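Local coordinates for TatD-related deoxyribonuclease (PDB 1J6O), which probably acts as a metal-dependent deoxyribonuclease that hydrolyses ester bonds in DNA, at residues F122-E127 with I150-L156; G48-S54 with V71-D77; S168-A173 with V200-V204; L89-A93 with K131-P135; I41-V45 with A259-L264. One frame throughout, in Å; residues are numbered along the deposited sequence.

Contact 1: residues F122-E127 with I150-L156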
# COMPACT_ATOMS: atom_id res chain seq x y z
N PHE A 122 -4.71 15.57 -1.85
CA PHE A 122 -3.60 14.81 -1.26
C PHE A 122 -3.21 15.52 0.04
O PHE A 122 -3.08 14.91 1.10
CB PHE A 122 -2.43 14.78 -2.24
CG PHE A 122 -1.18 14.08 -1.71
CD1 PHE A 122 -1.28 12.97 -0.87
CD2 PHE A 122 0.07 14.45 -2.18
CE1 PHE A 122 -0.14 12.25 -0.51
CE2 PHE A 122 1.23 13.73 -1.82
CZ PHE A 122 1.13 12.62 -0.99
N VAL A 123 -3.04 16.84 -0.04
CA VAL A 123 -2.67 17.60 1.14
C VAL A 123 -3.71 17.44 2.25
O VAL A 123 -3.37 17.25 3.41
CB VAL A 123 -2.49 19.10 0.81
CG1 VAL A 123 -2.45 19.93 2.09
CG2 VAL A 123 -1.22 19.30 0.01
N GLU A 124 -4.98 17.49 1.90
CA GLU A 124 -6.01 17.35 2.90
C GLU A 124 -6.01 15.98 3.59
O GLU A 124 -6.34 15.90 4.78
CB GLU A 124 -7.37 17.67 2.28
CG GLU A 124 -7.34 19.05 1.62
CD GLU A 124 -8.70 19.62 1.26
OE1 GLU A 124 -9.51 18.89 0.67
OE2 GLU A 124 -8.96 20.82 1.55
N GLN A 125 -5.63 14.93 2.88
CA GLN A 125 -5.61 13.60 3.49
C GLN A 125 -4.36 13.44 4.36
O GLN A 125 -4.38 12.75 5.41
CB GLN A 125 -5.68 12.54 2.41
CG GLN A 125 -7.09 12.47 1.83
CD GLN A 125 -7.23 11.45 0.73
OE1 GLN A 125 -7.41 10.26 0.99
NE2 GLN A 125 -7.12 11.91 -0.51
N ILE A 126 -3.26 14.06 3.94
CA ILE A 126 -2.03 14.00 4.71
C ILE A 126 -2.37 14.70 6.03
O ILE A 126 -1.99 14.22 7.11
CB ILE A 126 -0.91 14.79 4.00
CG1 ILE A 126 -0.43 14.01 2.78
CG2 ILE A 126 0.22 15.10 4.97
CD1 ILE A 126 0.54 14.83 1.91
N GLU A 127 -3.07 15.83 5.96
CA GLU A 127 -3.43 16.56 7.18
C GLU A 127 -4.34 15.72 8.08
O GLU A 127 -4.21 15.75 9.32
CB GLU A 127 -4.09 17.91 6.85
CG GLU A 127 -3.10 18.77 6.11
CD GLU A 127 -3.63 20.16 5.76
OE1 GLU A 127 -4.75 20.28 5.22
OE2 GLU A 127 -2.88 21.12 5.98
N ILE A 150 5.54 18.10 -1.19
CA ILE A 150 4.33 18.19 -0.38
C ILE A 150 4.47 17.49 0.98
O ILE A 150 4.16 18.06 2.01
CB ILE A 150 3.14 17.57 -1.13
CG1 ILE A 150 2.80 18.46 -2.33
CG2 ILE A 150 1.95 17.43 -0.21
CD1 ILE A 150 1.64 17.92 -3.20
N LEU A 151 4.95 16.26 0.96
CA LEU A 151 5.11 15.52 2.22
C LEU A 151 6.07 16.18 3.20
O LEU A 151 5.76 16.32 4.39
CB LEU A 151 5.56 14.09 1.90
CG LEU A 151 4.44 13.26 1.25
CD1 LEU A 151 4.99 12.07 0.48
CD2 LEU A 151 3.48 12.82 2.33
N ARG A 152 7.23 16.60 2.71
CA ARG A 152 8.20 17.24 3.59
C ARG A 152 7.70 18.59 4.09
O ARG A 152 8.19 19.10 5.09
CB ARG A 152 9.55 17.39 2.88
CG ARG A 152 9.60 18.42 1.76
CD ARG A 152 11.06 18.73 1.38
NE ARG A 152 11.23 19.88 0.50
CZ ARG A 152 10.56 21.03 0.62
NH1 ARG A 152 9.67 21.19 1.59
NH2 ARG A 152 10.81 22.04 -0.22
N THR A 153 6.71 19.14 3.41
CA THR A 153 6.16 20.43 3.80
C THR A 153 5.36 20.40 5.10
O THR A 153 5.40 21.36 5.87
CB THR A 153 5.26 21.04 2.68
OG1 THR A 153 6.08 21.40 1.56
CG2 THR A 153 4.51 22.27 3.20
N GLU A 154 4.63 19.33 5.38
CA GLU A 154 3.90 19.37 6.63
C GLU A 154 4.14 18.37 7.74
O GLU A 154 5.07 17.57 7.70
CB GLU A 154 2.40 19.53 6.38
CG GLU A 154 1.77 18.76 5.26
CD GLU A 154 0.42 19.39 4.93
OE1 GLU A 154 -0.30 19.75 5.89
OE2 GLU A 154 0.09 19.55 3.74
N SER A 155 3.28 18.48 8.75
CA SER A 155 3.29 17.65 9.94
C SER A 155 2.77 16.24 9.67
O SER A 155 1.56 15.99 9.71
CB SER A 155 2.44 18.32 11.01
OG SER A 155 2.52 17.64 12.25
N LEU A 156 3.69 15.31 9.42
CA LEU A 156 3.33 13.92 9.15
C LEU A 156 3.08 13.10 10.40
O LEU A 156 3.57 13.40 11.48
CB LEU A 156 4.45 13.26 8.37
CG LEU A 156 4.76 13.93 7.04
CD1 LEU A 156 5.95 13.26 6.42
CD2 LEU A 156 3.55 13.84 6.14

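Contact 2: residues G48-S54 with V71-D77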
# COMPACT_ATOMS: atom_id res chain seq x y z
N GLY A 48 -9.11 1.43 0.16
CA GLY A 48 -10.22 2.06 -0.57
C GLY A 48 -9.71 3.10 -1.55
O GLY A 48 -8.58 3.59 -1.37
N VAL A 49 -10.48 3.43 -2.60
CA VAL A 49 -10.00 4.44 -3.56
C VAL A 49 -10.87 5.70 -3.69
O VAL A 49 -10.54 6.63 -4.44
CB VAL A 49 -9.73 3.83 -4.98
CG1 VAL A 49 -8.61 2.76 -4.86
CG2 VAL A 49 -11.00 3.20 -5.56
N ASN A 50 -11.98 5.73 -2.95
CA ASN A 50 -12.88 6.88 -2.95
C ASN A 50 -13.84 6.66 -1.80
O ASN A 50 -13.73 5.66 -1.09
CB ASN A 50 -13.60 7.09 -4.29
CG ASN A 50 -14.44 5.90 -4.73
OD1 ASN A 50 -15.26 5.39 -3.97
ND2 ASN A 50 -14.25 5.48 -5.97
N LEU A 51 -14.76 7.57 -1.57
CA LEU A 51 -15.68 7.38 -0.46
C LEU A 51 -16.54 6.12 -0.51
O LEU A 51 -16.62 5.39 0.48
CB LEU A 51 -16.60 8.62 -0.31
CG LEU A 51 -16.21 9.72 0.69
CD1 LEU A 51 -14.73 9.81 0.87
CD2 LEU A 51 -16.82 11.07 0.24
N GLU A 52 -17.19 5.86 -1.64
CA GLU A 52 -18.03 4.67 -1.74
C GLU A 52 -17.21 3.39 -1.65
O GLU A 52 -17.62 2.41 -1.01
CB GLU A 52 -18.79 4.65 -3.07
CG GLU A 52 -19.80 5.77 -3.27
CD GLU A 52 -19.15 7.15 -3.25
OE1 GLU A 52 -18.12 7.35 -3.94
OE2 GLU A 52 -19.69 8.03 -2.53
N ASP A 53 -16.08 3.40 -2.33
CA ASP A 53 -15.21 2.24 -2.33
C ASP A 53 -14.58 1.99 -0.95
O ASP A 53 -14.39 0.82 -0.51
CB ASP A 53 -14.16 2.42 -3.43
CG ASP A 53 -13.29 1.20 -3.58
OD1 ASP A 53 -13.74 0.21 -4.22
OD2 ASP A 53 -12.17 1.24 -3.04
N SER A 54 -14.26 3.07 -0.25
CA SER A 54 -13.67 2.92 1.07
C SER A 54 -14.69 2.28 2.00
O SER A 54 -14.31 1.48 2.88
CB SER A 54 -13.20 4.26 1.63
OG SER A 54 -12.03 4.70 0.96
N VAL A 71 -8.63 3.95 4.35
CA VAL A 71 -9.69 4.69 3.66
C VAL A 71 -9.09 5.96 3.07
O VAL A 71 -8.21 6.59 3.67
CB VAL A 71 -10.86 5.07 4.62
CG1 VAL A 71 -11.48 3.79 5.19
CG2 VAL A 71 -10.38 5.99 5.77
N GLY A 72 -9.57 6.31 1.88
CA GLY A 72 -9.06 7.50 1.22
C GLY A 72 -9.63 7.68 -0.17
O GLY A 72 -10.52 6.94 -0.63
N VAL A 73 -9.11 8.71 -0.84
CA VAL A 73 -9.52 9.05 -2.17
C VAL A 73 -8.28 9.14 -3.04
O VAL A 73 -7.38 9.97 -2.81
CB VAL A 73 -10.26 10.42 -2.18
CG1 VAL A 73 -10.69 10.76 -3.60
CG2 VAL A 73 -11.48 10.35 -1.28
N HIS A 74 -8.28 8.29 -4.05
CA HIS A 74 -7.20 8.16 -5.03
C HIS A 74 -7.10 9.45 -5.86
O HIS A 74 -8.09 10.14 -6.08
CB HIS A 74 -7.55 6.94 -5.90
CG HIS A 74 -6.49 6.51 -6.88
ND1 HIS A 74 -6.19 7.23 -8.02
CD2 HIS A 74 -5.72 5.40 -6.92
CE1 HIS A 74 -5.27 6.57 -8.72
NE2 HIS A 74 -4.97 5.46 -8.07
N PRO A 75 -5.90 9.79 -6.34
CA PRO A 75 -5.83 11.04 -7.13
C PRO A 75 -6.75 11.06 -8.36
O PRO A 75 -7.23 12.12 -8.76
CB PRO A 75 -4.33 11.16 -7.47
CG PRO A 75 -3.79 9.75 -7.33
CD PRO A 75 -4.57 9.20 -6.13
N HIS A 76 -7.01 9.89 -8.96
CA HIS A 76 -7.87 9.88 -10.13
C HIS A 76 -9.24 10.43 -9.74
O HIS A 76 -9.87 11.15 -10.52
CB HIS A 76 -8.03 8.46 -10.70
CG HIS A 76 -6.78 7.92 -11.34
ND1 HIS A 76 -5.58 8.49 -11.59
CD2 HIS A 76 -6.69 6.62 -11.80
CE1 HIS A 76 -4.79 7.54 -12.18
NE2 HIS A 76 -5.48 6.41 -12.29
N ASP A 77 -9.69 10.11 -8.53
CA ASP A 77 -10.98 10.56 -8.05
C ASP A 77 -10.96 11.93 -7.36
O ASP A 77 -11.97 12.34 -6.78
CB ASP A 77 -11.54 9.51 -7.04
CG ASP A 77 -11.47 8.03 -7.54
OD1 ASP A 77 -10.35 7.46 -7.72
OD2 ASP A 77 -12.54 7.39 -7.71

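Contact 3: residues S168-A173 with V200-V204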
# COMPACT_ATOMS: atom_id res chain seq x y z
N SER A 168 10.36 4.46 -8.56
CA SER A 168 11.39 5.39 -8.99
C SER A 168 12.76 4.73 -8.83
O SER A 168 12.86 3.50 -8.73
CB SER A 168 11.33 6.69 -8.20
OG SER A 168 12.03 7.70 -8.90
N ASP A 169 13.82 5.53 -8.82
CA ASP A 169 15.16 4.94 -8.68
C ASP A 169 15.69 5.04 -7.26
O ASP A 169 15.01 5.53 -6.37
CB ASP A 169 16.13 5.61 -9.67
CG ASP A 169 16.24 7.11 -9.47
OD1 ASP A 169 15.61 7.68 -8.55
OD2 ASP A 169 16.98 7.74 -10.26
N TYR A 170 16.92 4.57 -7.06
CA TYR A 170 17.51 4.62 -5.73
C TYR A 170 17.56 6.00 -5.10
O TYR A 170 17.24 6.16 -3.92
CB TYR A 170 18.94 4.05 -5.75
CG TYR A 170 19.52 3.98 -4.35
CD1 TYR A 170 18.93 3.19 -3.37
CD2 TYR A 170 20.63 4.76 -3.99
CE1 TYR A 170 19.42 3.16 -2.06
CE2 TYR A 170 21.12 4.75 -2.69
CZ TYR A 170 20.51 3.95 -1.72
OH TYR A 170 21.00 3.93 -0.43
N GLU A 171 17.95 7.02 -5.86
CA GLU A 171 18.01 8.36 -5.28
C GLU A 171 16.69 8.79 -4.66
O GLU A 171 16.68 9.32 -3.54
CB GLU A 171 18.48 9.39 -6.32
CG GLU A 171 18.48 10.81 -5.75
CD GLU A 171 19.03 11.85 -6.72
OE1 GLU A 171 19.74 11.47 -7.67
OE2 GLU A 171 18.76 13.07 -6.52
N TRP A 172 15.59 8.56 -5.35
CA TRP A 172 14.27 8.94 -4.82
C TRP A 172 13.90 8.02 -3.66
O TRP A 172 13.28 8.45 -2.67
CB TRP A 172 13.21 8.86 -5.93
CG TRP A 172 13.08 10.17 -6.65
CD1 TRP A 172 13.16 10.39 -7.99
CD2 TRP A 172 12.90 11.45 -6.04
NE1 TRP A 172 13.04 11.74 -8.26
CE2 TRP A 172 12.87 12.41 -7.07
CE3 TRP A 172 12.74 11.87 -4.71
CZ2 TRP A 172 12.71 13.77 -6.82
CZ3 TRP A 172 12.58 13.22 -4.46
CH2 TRP A 172 12.57 14.16 -5.51
N ALA A 173 14.29 6.76 -3.77
CA ALA A 173 13.98 5.80 -2.71
C ALA A 173 14.61 6.31 -1.42
O ALA A 173 13.96 6.35 -0.36
CB ALA A 173 14.55 4.42 -3.08
N VAL A 200 17.16 -1.41 -7.14
CA VAL A 200 16.72 -0.54 -6.04
C VAL A 200 16.53 -1.37 -4.77
O VAL A 200 16.97 -1.00 -3.68
CB VAL A 200 15.37 0.15 -6.35
CG1 VAL A 200 14.88 0.88 -5.12
CG2 VAL A 200 15.54 1.14 -7.50
N VAL A 201 15.86 -2.50 -4.91
CA VAL A 201 15.63 -3.37 -3.78
C VAL A 201 16.99 -3.80 -3.21
O VAL A 201 17.19 -3.87 -2.00
CB VAL A 201 14.83 -4.63 -4.19
CG1 VAL A 201 14.90 -5.65 -3.08
CG2 VAL A 201 13.38 -4.25 -4.44
N LYS A 202 17.93 -4.08 -4.11
CA LYS A 202 19.27 -4.51 -3.70
C LYS A 202 19.99 -3.45 -2.86
O LYS A 202 20.64 -3.78 -1.86
CB LYS A 202 20.09 -4.86 -4.95
CG LYS A 202 21.35 -5.69 -4.68
CD LYS A 202 21.87 -6.31 -5.98
CE LYS A 202 23.21 -7.05 -5.78
NZ LYS A 202 23.70 -7.68 -7.05
N ARG A 203 19.86 -2.19 -3.26
CA ARG A 203 20.49 -1.07 -2.56
C ARG A 203 19.82 -0.68 -1.26
O ARG A 203 20.49 -0.30 -0.29
CB ARG A 203 20.50 0.19 -3.45
CG ARG A 203 21.14 0.04 -4.83
CD ARG A 203 22.65 0.06 -4.76
NE ARG A 203 23.18 1.36 -4.32
CZ ARG A 203 23.08 2.49 -5.02
NH1 ARG A 203 22.47 2.51 -6.20
NH2 ARG A 203 23.61 3.61 -4.55
N VAL A 204 18.50 -0.75 -1.23
CA VAL A 204 17.75 -0.38 -0.04
C VAL A 204 17.75 -1.40 1.09
O VAL A 204 17.85 -1.04 2.26
CB VAL A 204 16.29 -0.04 -0.42
CG1 VAL A 204 15.48 0.24 0.82
CG2 VAL A 204 16.29 1.19 -1.35

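Contact 4: residues L89-A93 with K131-P135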
# COMPACT_ATOMS: atom_id res chain seq x y z
N LEU A 89 -14.21 10.63 5.78
CA LEU A 89 -13.12 9.66 5.97
C LEU A 89 -12.84 9.57 7.47
O LEU A 89 -12.59 8.49 8.02
CB LEU A 89 -11.84 10.10 5.22
CG LEU A 89 -11.86 10.04 3.70
CD1 LEU A 89 -10.56 10.63 3.11
CD2 LEU A 89 -12.05 8.57 3.27
N GLU A 90 -12.91 10.72 8.15
CA GLU A 90 -12.66 10.75 9.58
C GLU A 90 -13.70 9.90 10.31
O GLU A 90 -13.37 9.22 11.30
CB GLU A 90 -12.69 12.19 10.09
CG GLU A 90 -12.49 12.33 11.59
CD GLU A 90 -12.11 13.74 11.94
OE1 GLU A 90 -12.62 14.67 11.27
OE2 GLU A 90 -11.30 13.92 12.87
N LYS A 91 -14.95 9.90 9.81
CA LYS A 91 -16.02 9.11 10.42
C LYS A 91 -15.72 7.61 10.24
O LYS A 91 -15.98 6.79 11.12
CB LYS A 91 -17.36 9.41 9.76
CG LYS A 91 -18.48 8.46 10.23
CD LYS A 91 -19.79 8.64 9.49
CE LYS A 91 -20.84 7.61 9.96
NZ LYS A 91 -22.19 7.78 9.31
N PHE A 92 -15.18 7.25 9.08
CA PHE A 92 -14.86 5.85 8.82
C PHE A 92 -13.77 5.42 9.79
O PHE A 92 -13.82 4.34 10.39
CB PHE A 92 -14.28 5.65 7.41
CG PHE A 92 -15.28 5.75 6.28
CD1 PHE A 92 -16.63 5.49 6.47
CD2 PHE A 92 -14.83 6.04 4.99
CE1 PHE A 92 -17.54 5.52 5.38
CE2 PHE A 92 -15.72 6.07 3.91
CZ PHE A 92 -17.08 5.81 4.11
N ALA A 93 -12.77 6.28 9.92
CA ALA A 93 -11.63 6.02 10.78
C ALA A 93 -11.97 5.84 12.24
O ALA A 93 -11.09 5.49 13.03
CB ALA A 93 -10.55 7.09 10.57
N LYS A 131 -3.59 14.39 11.94
CA LYS A 131 -4.53 14.59 13.01
C LYS A 131 -4.90 13.30 13.76
O LYS A 131 -4.93 13.25 15.00
CB LYS A 131 -5.80 15.23 12.44
CG LYS A 131 -6.94 15.40 13.44
CD LYS A 131 -8.15 16.04 12.76
CE LYS A 131 -9.38 16.05 13.65
NZ LYS A 131 -10.61 16.43 12.87
N LEU A 132 -5.17 12.24 13.00
CA LEU A 132 -5.55 10.95 13.59
C LEU A 132 -4.37 10.08 13.97
O LEU A 132 -4.53 9.04 14.59
CB LEU A 132 -6.46 10.20 12.60
CG LEU A 132 -7.71 10.93 12.06
CD1 LEU A 132 -8.46 9.99 11.06
CD2 LEU A 132 -8.63 11.34 13.21
N ASN A 133 -3.17 10.52 13.59
CA ASN A 133 -1.95 9.81 13.85
C ASN A 133 -1.95 8.44 13.18
O ASN A 133 -1.48 7.45 13.74
CB ASN A 133 -1.74 9.67 15.35
CG ASN A 133 -0.31 9.48 15.69
OD1 ASN A 133 0.58 9.79 14.88
ND2 ASN A 133 -0.04 8.99 16.90
N LEU A 134 -2.52 8.37 11.98
CA LEU A 134 -2.58 7.13 11.20
C LEU A 134 -1.54 7.23 10.07
O LEU A 134 -1.31 8.30 9.53
CB LEU A 134 -3.97 6.95 10.57
CG LEU A 134 -5.13 6.58 11.49
CD1 LEU A 134 -6.43 6.56 10.66
CD2 LEU A 134 -4.87 5.21 12.16
N PRO A 135 -0.90 6.10 9.72
CA PRO A 135 0.10 6.08 8.65
C PRO A 135 -0.60 6.29 7.32
O PRO A 135 -1.80 6.05 7.18
CB PRO A 135 0.73 4.69 8.79
CG PRO A 135 -0.35 3.87 9.32
CD PRO A 135 -0.98 4.78 10.38

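Contact 5: residues I41-V45 with A259-L264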
# COMPACT_ATOMS: atom_id res chain seq x y z
N ILE A 41 -0.43 -16.04 4.79
CA ILE A 41 -0.68 -14.61 4.74
C ILE A 41 -1.16 -14.26 6.14
O ILE A 41 -2.28 -14.65 6.53
CB ILE A 41 -1.80 -14.25 3.72
CG1 ILE A 41 -1.39 -14.62 2.28
CG2 ILE A 41 -2.10 -12.75 3.82
CD1 ILE A 41 -0.13 -13.92 1.78
N GLU A 42 -0.35 -13.54 6.91
CA GLU A 42 -0.74 -13.16 8.28
C GLU A 42 -1.91 -12.18 8.34
O GLU A 42 -2.79 -12.30 9.20
CB GLU A 42 0.48 -12.62 8.99
CG GLU A 42 0.28 -12.31 10.42
CD GLU A 42 1.58 -11.97 11.07
OE1 GLU A 42 2.49 -12.84 11.05
OE2 GLU A 42 1.71 -10.85 11.59
N PHE A 43 -1.88 -11.16 7.48
CA PHE A 43 -2.96 -10.17 7.43
C PHE A 43 -2.77 -9.37 6.19
O PHE A 43 -1.73 -9.47 5.51
CB PHE A 43 -3.05 -9.23 8.67
CG PHE A 43 -1.95 -8.18 8.77
CD1 PHE A 43 -0.76 -8.45 9.45
CD2 PHE A 43 -2.14 -6.88 8.26
CE1 PHE A 43 0.21 -7.47 9.62
CE2 PHE A 43 -1.18 -5.89 8.43
CZ PHE A 43 -0.01 -6.17 9.10
N VAL A 44 -3.80 -8.62 5.82
CA VAL A 44 -3.67 -7.79 4.63
C VAL A 44 -4.26 -6.43 4.96
O VAL A 44 -5.11 -6.31 5.87
CB VAL A 44 -4.42 -8.36 3.38
CG1 VAL A 44 -4.15 -9.85 3.21
CG2 VAL A 44 -5.89 -8.02 3.44
N VAL A 45 -3.79 -5.41 4.26
CA VAL A 45 -4.31 -4.08 4.49
C VAL A 45 -5.12 -3.83 3.21
O VAL A 45 -4.55 -3.73 2.13
CB VAL A 45 -3.22 -3.02 4.58
CG1 VAL A 45 -3.90 -1.62 4.70
CG2 VAL A 45 -2.31 -3.30 5.80
N ALA A 259 5.64 -4.38 8.45
CA ALA A 259 4.22 -4.15 8.26
C ALA A 259 3.45 -4.12 9.57
O ALA A 259 2.56 -3.29 9.76
CB ALA A 259 3.64 -5.21 7.30
N ARG A 260 3.83 -5.00 10.50
CA ARG A 260 3.16 -5.05 11.80
C ARG A 260 3.38 -3.74 12.55
O ARG A 260 2.47 -3.16 13.14
CB ARG A 260 3.75 -6.17 12.68
CG ARG A 260 3.33 -7.59 12.35
CD ARG A 260 4.14 -8.55 13.23
NE ARG A 260 3.89 -9.95 12.93
CZ ARG A 260 4.65 -10.95 13.38
NH1 ARG A 260 5.69 -10.68 14.16
NH2 ARG A 260 4.41 -12.20 13.00
N ARG A 261 4.62 -3.28 12.53
CA ARG A 261 4.95 -2.05 13.22
C ARG A 261 4.21 -0.84 12.68
O ARG A 261 3.68 -0.03 13.43
CB ARG A 261 6.46 -1.81 13.15
CG ARG A 261 6.92 -0.60 13.92
CD ARG A 261 8.41 -0.31 13.68
NE ARG A 261 8.66 0.16 12.32
CZ ARG A 261 9.33 -0.53 11.40
NH1 ARG A 261 9.82 -1.73 11.69
NH2 ARG A 261 9.51 -0.01 10.19
N ILE A 262 4.15 -0.74 11.36
CA ILE A 262 3.48 0.40 10.74
C ILE A 262 1.97 0.46 10.91
O ILE A 262 1.41 1.47 11.33
CB ILE A 262 3.79 0.44 9.22
CG1 ILE A 262 5.27 0.81 9.01
CG2 ILE A 262 2.94 1.49 8.51
CD1 ILE A 262 5.74 0.70 7.57
N PHE A 263 1.33 -0.65 10.60
CA PHE A 263 -0.11 -0.72 10.67
C PHE A 263 -0.79 -1.22 11.92
O PHE A 263 -1.89 -0.75 12.25
CB PHE A 263 -0.57 -1.58 9.48
CG PHE A 263 -0.18 -1.01 8.14
CD1 PHE A 263 -0.84 0.10 7.64
CD2 PHE A 263 0.84 -1.59 7.40
CE1 PHE A 263 -0.50 0.62 6.40
CE2 PHE A 263 1.20 -1.08 6.15
CZ PHE A 263 0.53 0.03 5.64
N LEU A 264 -0.16 -2.14 12.63
CA LEU A 264 -0.82 -2.66 13.82
C LEU A 264 -0.46 -2.16 15.19
O LEU A 264 -1.21 -2.39 16.13
CB LEU A 264 -0.73 -4.18 13.82
CG LEU A 264 -1.33 -4.79 12.55
CD1 LEU A 264 -1.29 -6.31 12.63
CD2 LEU A 264 -2.76 -4.26 12.33

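Contact 1: residues F122-E127 with I150-L156
I126 of helix 115-132 projects into helix 144-153 between I150 and L151, joining two neighbouring helices on the outside of the TIM barrel. Its CD1 is the hub: it lies 3.6 Å from I150 CG2 and equally near L151 CD2, with the I126 and L151 side chains crossing at about a right angle. Within its own helix the same methyl sits over the centre of the F122 ring, 3.5 Å above the plane. F122 CG is anti to the backbone N (chi1 177°), which swings the ring toward the second helix, where F122 CD2 meets I150 CD1 at 3.9 Å and CZ lies near L151 CG. The other branch of I126, CG2, touches L156 CD2 at 3.7 Å, beyond the end of helix 144-153.

The outer border is made by E154, whose extended chain runs crosswise to V123 and brings OE2 to 3.1 Å from V123 CG1. With an alanine here, the carboxylate and the CG beside I126 would be gone, which would probably open a gap beside V123 CG1 and I126 CG2. E154 also faces a like charge. No hydrogen bond joins the two carboxylates as modelled, and their proximity would probably raise the proton affinity of one of them: E127 OE2 stands 2.9 Å from E154 OE1.

Contact 2: residues G48-S54 with V71-D77
V49 O receives the backbone N-H of H74 at 2.8 Å and almost dead straight (177° at the hydrogen), the central bond between two loops that follow strands 41-47 and 67-71 of the TIM barrel. The donor comes from above the carbonyl plane, not along a lone pair. A second bond runs from N50 ND2 to D77 OD2 at 3.1 Å; the acceptor lies near the amide plane, whereas the nitrogen stands well above the carboxylate plane. A third joins G72 N to S54 OG, also at 3.1 Å. A methyl contact, L51 CD1 to V73 CG2 at 3.9 Å, packs the flank.

The next shell fixes these groups. N50 is the N-cap of helix 51-61: its CG stands between the backbone N and the carbonyl carbon (chi1 59°), so that OD1 accepts from D53 N at 2.7 Å while ND2 remains turned to D77. S54 OG, besides accepting from G72 N, donates to N50 O, so one hydroxyl links the two segments; S54 N reaches N50 O from the opposite face. D53 OD2 in turn accepts from V49 N and H21.

Farther out, the H74 side chain touches E103 and its ring meets that of H139, both predicted metal ligands, so the pairing probably helps place H74 beside the predicted metal site. The ring is held in turn by H76 N, which meets H74 ND1 in the ring plane at 2.9 Å.

Contact 3: residues S168-A173 with V200-V204
R203 NH2 comes to 3.2 Å from Y170 CD2, the closest approach of a polar side-chain atom in this contact, and CE2 of the same ring is almost as near. The interaction is cation-pi: R203 CZ lies 3.9 Å from the Y170 ring centroid, over the face and 29° off the normal, with the two planes inclined by 37° and not stacked flat. Bends at chi2 and chi3 fold the arginine back across the tyrosine, so that R203 CB sits 3.4 Å from Y170 CD1 while the guanidinium covers the CD2 side of the ring. The pair lies at the outer margin where helices 170-179 and 195-204, neighbours around the TIM barrel, face one another. At the ring edge, V204 CG2 meets Y170 CE1 at 3.8 Å. Deeper in, A173 CB touches both V200 CG1 and V204 CG2, each at 4.1 Å, and V200 CG2 nears the backbone N of Y170. D169, the N-cap of helix 170-179, accepts a weak bond from W172 N through OD1, immediately before Y170 in the chain.

Contact 4: residues L89-A93 with K131-P135
A93 CB meets L132 CD1 at 3.6 Å, the close-packed part of a small contact between the C-terminal ends of helices 85-92 and 115-132 in the TIM barrel. L134 CD1 adds a looser touch to the same methyl, at 4.2 Å. Both leucines can reach A93 because the chain turns sharply between them: N133 has positive phi and is the C-prime residue of the Schellman motif that ends helix 115-132. Beneath, A93 and L134 rest on V98 and I101 of strand 98-107.

Nowhere do the backbones come close, the nearest CA atoms, those of E90 and L132, being 8.2 Å apart; on the solvent side long side chains bridge the interval. E90 CG is anti to the backbone N (chi1 178°), which sends its extended chain across the gap to meet the equally extended K131 nearly perpendicularly. K131 NZ binds E90 OE2 at 2.6 Å, on the syn lone pair, and stays 3.1 Å from E90 OE1. L132 CD2 lies under this bridge, 3.7 Å from E90 OE2.

Were E90 replaced by an alanine, the K131 ammonium would probably be left without its mate and L132 would lose cover. With 197 Å² buried, about half of it on A93, L132 and L134, the contact is small; the salt bridge, on an exposed lysine, probably contributes modestly because solvent competes for both charges.

Contact 5: residues I41-V45 with A259-L264
The F43 ring carries L264 CD1 over one face, a CH-pi contact 3.8 Å from the centroid, while A259 O lies at its edge, in the ring plane, and R260 CG sits near that plane too. F263 is covered on both faces: V45 CG2 stands 3.9 Å from the F263 centroid and 12° off the normal, and I262 CG2, from its own helix, takes the opposite face. A chi1 of 72° points the F43 ring at the helix, where A259 CB meets F43 CZ at 4.2 Å.

At the outer margin R260 grips E42 side-on. R260 NE donates to E42 OE2 at 2.7 Å and NH2 to OE1 at 2.8 Å, one nitrogen to each oxygen; both acceptors lie near the guanidinium plane, and the carboxylate is nearly coplanar with it. E42 OE1 also accepts from ND1 of H12, a tag residue.

The axes of 41-45 and 259-264 pass 10.6 Å apart at 51°, a spacing filled by these side chains. F43 and A259 both touch V14, and F263 touches T16, both residues of strand 13-18; L264 reaches F68 of strand 67-71. The last helix thus packs across the N-terminal end of the TIM barrel, the end away from the predicted metal site.

Overall arrangement
From the N terminus, contact 5 opens first, on strand 41-47, and closes last, on helix 248-264; its span of more than two hundred residues encloses the other four and brings the chain's end back to the barrel's start. Contact 2 follows directly and closes a short loop between the segments after the second and third strands. Contacts 4 and 1 cross: 89-93 opens, then 122-127; 131-135 closes the former before 150-156 closes the latter, so helix 115-132 is tied to both neighbours. Q125 OE1, on that helix, reaches V73 N of contact 2 and packs on L89. Contact 3 comes afterwards, across the barrel from contacts 2 and 4, while P135 packs against 259-264.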